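Local coordinates for protein beta-1,4-mannanase (Aplysia kurodai, PDB 3VUP) that probably hydrolyses beta-1,4-mannosidic linkages in mannan as a digestive-fluid enzyme built on a TIM barrel, at residues A218-G223 against G254-Y259. Numbering follows the deposited sequence.
Sequences ALVTMG and GVFDFY. With SO4 (sulfate ion), chain D.
Val220 and Asp257 are joined by two hydrogen bonds: Asp257 N donates to Val220 O at 2.8 Å, while the carboxylate reaches back to the same valine, Val220 N to Asp257 OD2 measuring 2.9 Å. That N-H arrives on the anti side of OD2, 20° out of the carboxylate plane, and Lys212 of helix 197-214 forms a salt bridge with the same oxygen, which would favour the charged carboxylate. Leu219 CD2 packs against Asp257 CG at 3.8 Å. In this TIM barrel, residues 254-259 end the loop that leads from helix 242-249 into strand 259-262, which runs parallel to its neighbour 220-224. Thr221 OG1, anti to the backbone N (chi1 -170°), donates to Phe258 O at 2.8 Å, approaching from above the carbonyl plane. The same side chain lies over one face of the Phe258 ring, with Thr221 CB 3.6 Å from the ring centroid in a CH-pi contact and Thr221 CG2 close to Phe258 CZ; Phe9 meets this ring edge-to-face. The Phe256 ring has one face over Met222 N, which is buried without a hydrogen-bonding partner in the model; its tip CZ is 3.4 Å from Met222 CB, and Met222 bends at chi2 and chi3 to bring CE to 3.9 Å from Phe256 CE2. Val220 CG1 meets Phe256 CD1.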
loop_
_atom_site.group_PDB
_atom_site.type_symbol
_atom_site.label_atom_id
_atom_site.label_comp_id
_atom_site.label_asym_id
_atom_site.label_seq_id
_atom_site.Cartn_x
_atom_site.Cartn_y
_atom_site.Cartn_z
ATOM N N ALA A 218 -6.880 -1.205 13.468
ATOM C CA ALA A 218 -6.283 -1.412 12.153
ATOM C C ALA A 218 -5.190 -0.396 11.859
ATOM O O ALA A 218 -5.235 0.741 12.333
ATOM C CB ALA A 218 -7.356 -1.358 11.070
ATOM N N LEU A 219 -4.220 -0.812 11.055
ATOM C CA LEU A 219 -3.164 0.075 10.595
ATOM C C LEU A 219 -3.431 0.515 9.166
ATOM O O LEU A 219 -4.010 -0.239 8.374
ATOM C CB LEU A 219 -1.805 -0.620 10.671
ATOM C CG LEU A 219 -1.410 -1.189 12.040
ATOM C CD1 LEU A 219 -0.053 -1.883 11.955
ATOM C CD2 LEU A 219 -1.396 -0.102 13.102
ATOM N N VAL A 220 -2.976 1.723 8.840
ATOM C CA VAL A 220 -3.205 2.300 7.523
ATOM C C VAL A 220 -1.898 2.856 6.957
ATOM O O VAL A 220 -1.101 3.496 7.674
ATOM C CB VAL A 220 -4.287 3.417 7.576
ATOM C CG1 VAL A 220 -4.579 3.948 6.175
ATOM C CG2 VAL A 220 -5.560 2.878 8.202
ATOM N N THR A 221 -1.688 2.606 5.666
ATOM C CA THR A 221 -0.525 3.112 4.949
ATOM C C THR A 221 -0.960 3.536 3.536
ATOM O O THR A 221 -2.149 3.508 3.202
ATOM C CB THR A 221 0.597 2.039 4.891
ATOM O OG1 THR A 221 1.814 2.614 4.399
ATOM C CG2 THR A 221 0.199 0.880 4.003
ATOM N N MET A 222 0.022 3.911 2.721
ATOM C CA MET A 222 -0.169 4.286 1.328
ATOM C C MET A 222 1.204 4.130 0.683
ATOM O O MET A 222 2.220 4.488 1.282
ATOM C CB MET A 222 -0.724 5.715 1.240
ATOM C CG MET A 222 -0.788 6.319 -0.155
ATOM S SD MET A 222 0.814 6.987 -0.685
ATOM C CE MET A 222 1.140 8.107 0.674
ATOM N N GLY A 223 1.248 3.572 -0.524
ATOM C CA GLY A 223 2.513 3.281 -1.178
ATOM C C GLY A 223 2.959 4.349 -2.164
ATOM O O GLY A 223 2.382 4.482 -3.248
ATOM N N GLY A 254 -7.328 10.364 10.602
ATOM C CA GLY A 254 -7.016 10.069 9.216
ATOM C C GLY A 254 -5.559 10.294 8.873
ATOM O O GLY A 254 -5.229 11.130 8.029
ATOM N N VAL A 255 -4.694 9.525 9.529
ATOM C CA VAL A 255 -3.253 9.627 9.356
ATOM C C VAL A 255 -2.691 8.235 9.107
ATOM O O VAL A 255 -3.354 7.232 9.366
ATOM C CB VAL A 255 -2.565 10.276 10.583
ATOM C CG1 VAL A 255 -3.204 11.622 10.892
ATOM C CG2 VAL A 255 -2.635 9.347 11.788
ATOM N N PHE A 256 -1.482 8.166 8.567
ATOM C CA PHE A 256 -0.836 6.885 8.346
ATOM C C PHE A 256 -0.125 6.396 9.595
ATOM O O PHE A 256 0.483 7.169 10.332
ATOM C CB PHE A 256 0.138 6.987 7.175
ATOM C CG PHE A 256 -0.540 7.309 5.886
ATOM C CD1 PHE A 256 -1.608 6.532 5.455
ATOM C CD2 PHE A 256 -0.166 8.408 5.122
ATOM C CE1 PHE A 256 -2.274 6.825 4.285
ATOM C CE2 PHE A 256 -0.839 8.706 3.946
ATOM C CZ PHE A 256 -1.893 7.920 3.530
ATOM N N ASP A 257 -0.214 5.094 9.831
ATOM C CA ASP A 257 0.538 4.451 10.902
ATOM C C ASP A 257 1.969 4.120 10.506
ATOM O O ASP A 257 2.863 4.089 11.348
ATOM C CB ASP A 257 -0.182 3.184 11.347
ATOM C CG ASP A 257 -1.537 3.489 11.908
ATOM O OD1 ASP A 257 -1.577 3.849 13.105
ATOM O OD2 ASP A 257 -2.538 3.412 11.157
ATOM N N PHE A 258 2.177 3.850 9.224
ATOM C CA PHE A 258 3.510 3.589 8.720
ATOM C C PHE A 258 3.581 4.049 7.291
ATOM O O PHE A 258 2.563 4.157 6.602
ATOM C CB PHE A 258 3.932 2.121 8.878
ATOM C CG PHE A 258 3.141 1.120 8.065
ATOM C CD1 PHE A 258 3.611 0.667 6.834
ATOM C CD2 PHE A 258 1.984 0.558 8.579
ATOM C CE1 PHE A 258 2.926 -0.311 6.121
ATOM C CE2 PHE A 258 1.296 -0.425 7.875
ATOM C CZ PHE A 258 1.771 -0.867 6.647
ATOM N N TYR A 259 4.790 4.386 6.866
ATOM C CA TYR A 259 5.035 4.804 5.506
ATOM C C TYR A 259 5.527 3.625 4.666
ATOM O O TYR A 259 6.039 2.634 5.193
ATOM C CB TYR A 259 6.059 5.923 5.501
ATOM C CG TYR A 259 5.616 7.235 6.111
ATOM C CD1 TYR A 259 4.491 7.906 5.646
ATOM C CD2 TYR A 259 6.372 7.848 7.107
ATOM C CE1 TYR A 259 4.126 9.141 6.174
ATOM C CE2 TYR A 259 6.017 9.089 7.632
ATOM C CZ TYR A 259 4.900 9.734 7.158
ATOM O OH TYR A 259 4.538 10.974 7.642
HETATM S S SO4 D . 6.665 11.946 10.641
HETATM O O1 SO4 D . 6.130 12.350 11.932
HETATM O O2 SO4 D . 6.741 10.493 10.592
HETATM O O3 SO4 D . 5.796 12.405 9.574
HETATM O O4 SO4 D . 8.014 12.491 10.499
#